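Local atomic coordinates of DegV family protein (Thermus thermophilus, PDB entry 2DT8), a protein that binds fatty acids such as palmitic acid as a member of the DegV family, and also carries a zinc ion. Residues Phe69-Arg74 / Ala102-Phe106. Sequence-based numbering, arbitrary orientation.
Sequences FARVYR and AAQEF. With ZN (zinc ion), chain B.
Apolar helix packing joins helix 66-76 to the C-terminal end of helix 95-103 and the type I turn Ala103-Phe106. In this DegV protein helix 95-103 is the connection of a beta-alpha-beta crossover between the adjacent parallel strands 82-87 and 110-114, and helix 66-76 packs beside it. The backbones of the two segments approach to 4.9 Å between Ala70 CA and Ala102 CA, where Ala102 CB packs 3.5 Å from Phe69 CB. Phe106 CG stands beside its own backbone N (chi1 -47°), which carries the ring toward helix 66-76. Its CE2 lies 3.6 Å from Tyr73 CB, its CZ 3.5 Å from Ala70 O, and CZ and CE1 rest against Arg74 CB. With an alanine at Phe106 the ring would be missing, which would probably open a gap beside Tyr73 CB and Arg74 CB and leave the turn less firmly held. Tyr73 CE2 touches Ala102 CB, the ring edge faces Ala103 N, and the hydroxyl hydrogen-bonds Ser85. The two oxygens of Glu105 have different partners. OE2 binds the zinc ion at 2.0 Å, a site shared with Glu67. OE1 stands 4.4 Å from Arg74 NH1, too far for a salt bridge, and one water spans the pair, donating to Glu105 OE1 at 2.7 Å and accepting from Arg74 NH1.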
loop_
_atom_site.group_PDB
_atom_site.type_symbol
_atom_site.label_atom_id
_atom_site.label_comp_id
_atom_site.label_asym_id
_atom_site.label_seq_id
_atom_site.Cartn_x
_atom_site.Cartn_y
_atom_site.Cartn_z
ATOM N N PHE A 69 -1.414 -17.424 7.967
ATOM C CA PHE A 69 -2.745 -17.101 7.472
ATOM C C PHE A 69 -3.799 -18.077 7.978
ATOM O O PHE A 69 -4.886 -17.667 8.381
ATOM C CB PHE A 69 -2.754 -17.101 5.941
ATOM C CG PHE A 69 -2.371 -15.788 5.330
ATOM C CD1 PHE A 69 -3.224 -14.694 5.432
ATOM C CD2 PHE A 69 -1.161 -15.640 4.668
ATOM C CE1 PHE A 69 -2.880 -13.468 4.877
ATOM C CE2 PHE A 69 -0.800 -14.416 4.106
ATOM C CZ PHE A 69 -1.665 -13.325 4.215
ATOM N N ALA A 70 -3.491 -19.372 7.949
ATOM C CA ALA A 70 -4.472 -20.366 8.381
ATOM C C ALA A 70 -4.951 -20.147 9.809
ATOM O O ALA A 70 -6.130 -20.328 10.105
ATOM C CB ALA A 70 -3.900 -21.770 8.225
ATOM N N ARG A 71 -4.017 -19.804 10.763
ATOM C CA ARG A 71 -4.427 -19.511 12.136
ATOM C C ARG A 71 -5.431 -18.366 12.165
ATOM O O ARG A 71 -6.424 -18.420 12.896
ATOM C CB ARG A 71 -3.220 -19.146 12.998
ATOM C CG ARG A 71 -3.574 -18.772 14.439
ATOM C CD ARG A 71 -2.349 -18.395 15.284
ATOM N NE ARG A 71 -1.129 -18.220 14.495
ATOM C CZ ARG A 71 -0.470 -19.218 13.914
ATOM N NH1 ARG A 71 -0.803 -20.476 14.181
ATOM N NH2 ARG A 71 0.521 -18.964 13.068
ATOM N N VAL A 72 -5.215 -17.314 11.427
ATOM C CA VAL A 72 -6.106 -16.168 11.406
ATOM C C VAL A 72 -7.445 -16.559 10.765
ATOM O O VAL A 72 -8.500 -16.237 11.304
ATOM C CB VAL A 72 -5.430 -14.973 10.686
ATOM C CG1 VAL A 72 -6.401 -13.815 10.545
ATOM C CG2 VAL A 72 -4.205 -14.523 11.498
ATOM N N TYR A 73 -7.414 -17.280 9.644
ATOM C CA TYR A 73 -8.661 -17.673 8.997
ATOM C C TYR A 73 -9.487 -18.561 9.922
ATOM O O TYR A 73 -10.698 -18.378 10.048
ATOM C CB TYR A 73 -8.407 -18.429 7.679
ATOM C CG TYR A 73 -7.777 -17.607 6.570
ATOM C CD1 TYR A 73 -7.835 -16.207 6.578
ATOM C CD2 TYR A 73 -7.156 -18.229 5.488
ATOM C CE1 TYR A 73 -7.290 -15.455 5.541
ATOM C CE2 TYR A 73 -6.615 -17.488 4.443
ATOM C CZ TYR A 73 -6.682 -16.100 4.472
ATOM O OH TYR A 73 -6.133 -15.375 3.445
ATOM N N ARG A 74 -8.884 -19.487 10.602
ATOM C CA ARG A 74 -9.546 -20.439 11.484
ATOM C C ARG A 74 -10.230 -19.714 12.646
ATOM O O ARG A 74 -11.342 -20.037 13.045
ATOM C CB ARG A 74 -8.532 -21.445 12.037
ATOM C CG ARG A 74 -9.134 -22.411 13.044
ATOM C CD ARG A 74 -8.221 -23.599 13.338
ATOM N NE ARG A 74 -6.862 -23.198 13.689
ATOM C CZ ARG A 74 -5.830 -23.220 12.850
ATOM N NH1 ARG A 74 -5.974 -23.687 11.611
ATOM N NH2 ARG A 74 -4.647 -22.775 13.250
ATOM N N ALA A 102 -3.358 -21.092 2.318
ATOM C CA ALA A 102 -4.109 -21.230 3.554
ATOM C C ALA A 102 -5.600 -21.321 3.256
ATOM O O ALA A 102 -6.331 -22.041 3.925
ATOM C CB ALA A 102 -3.847 -20.035 4.478
ATOM N N ALA A 103 -6.055 -20.574 2.254
ATOM C CA ALA A 103 -7.470 -20.583 1.905
ATOM C C ALA A 103 -7.965 -21.981 1.520
ATOM O O ALA A 103 -9.138 -22.309 1.751
ATOM C CB ALA A 103 -7.737 -19.591 0.776
ATOM N N GLN A 104 -7.077 -22.801 0.951
ATOM C CA GLN A 104 -7.421 -24.175 0.551
ATOM C C GLN A 104 -7.844 -25.026 1.747
ATOM O O GLN A 104 -8.504 -26.062 1.587
ATOM C CB GLN A 104 -6.237 -24.844 -0.164
ATOM C CG GLN A 104 -5.947 -24.271 -1.543
ATOM C CD GLN A 104 -4.639 -24.771 -2.138
ATOM O OE1 GLN A 104 -4.104 -24.171 -3.071
ATOM N NE2 GLN A 104 -4.123 -25.873 -1.607
ATOM N N GLU A 105 -7.466 -24.595 2.951
ATOM C CA GLU A 105 -7.828 -25.330 4.163
ATOM C C GLU A 105 -9.277 -25.103 4.591
ATOM O O GLU A 105 -9.805 -25.829 5.430
ATOM C CB GLU A 105 -6.913 -24.940 5.337
ATOM C CG GLU A 105 -5.436 -25.204 5.099
ATOM C CD GLU A 105 -4.600 -25.115 6.360
ATOM O OE1 GLU A 105 -5.178 -25.049 7.464
ATOM O OE2 GLU A 105 -3.351 -25.126 6.233
ATOM N N PHE A 106 -9.907 -24.089 4.003
ATOM C CA PHE A 106 -11.282 -23.713 4.327
ATOM C C PHE A 106 -11.989 -23.519 2.986
ATOM O O PHE A 106 -12.470 -22.422 2.671
ATOM C CB PHE A 106 -11.261 -22.392 5.112
ATOM C CG PHE A 106 -10.235 -22.369 6.227
ATOM C CD1 PHE A 106 -10.559 -22.830 7.497
ATOM C CD2 PHE A 106 -8.946 -21.896 5.992
ATOM C CE1 PHE A 106 -9.605 -22.852 8.521
ATOM C CE2 PHE A 106 -7.979 -21.913 7.008
ATOM C CZ PHE A 106 -8.313 -22.383 8.277
HETATM ZN ZN ZN B . -2.157 -26.243 7.335
HETATM O O HOH W 1 -3.884 -25.009 9.868
HETATM O O HOH W 2 -1.094 -27.311 5.777
#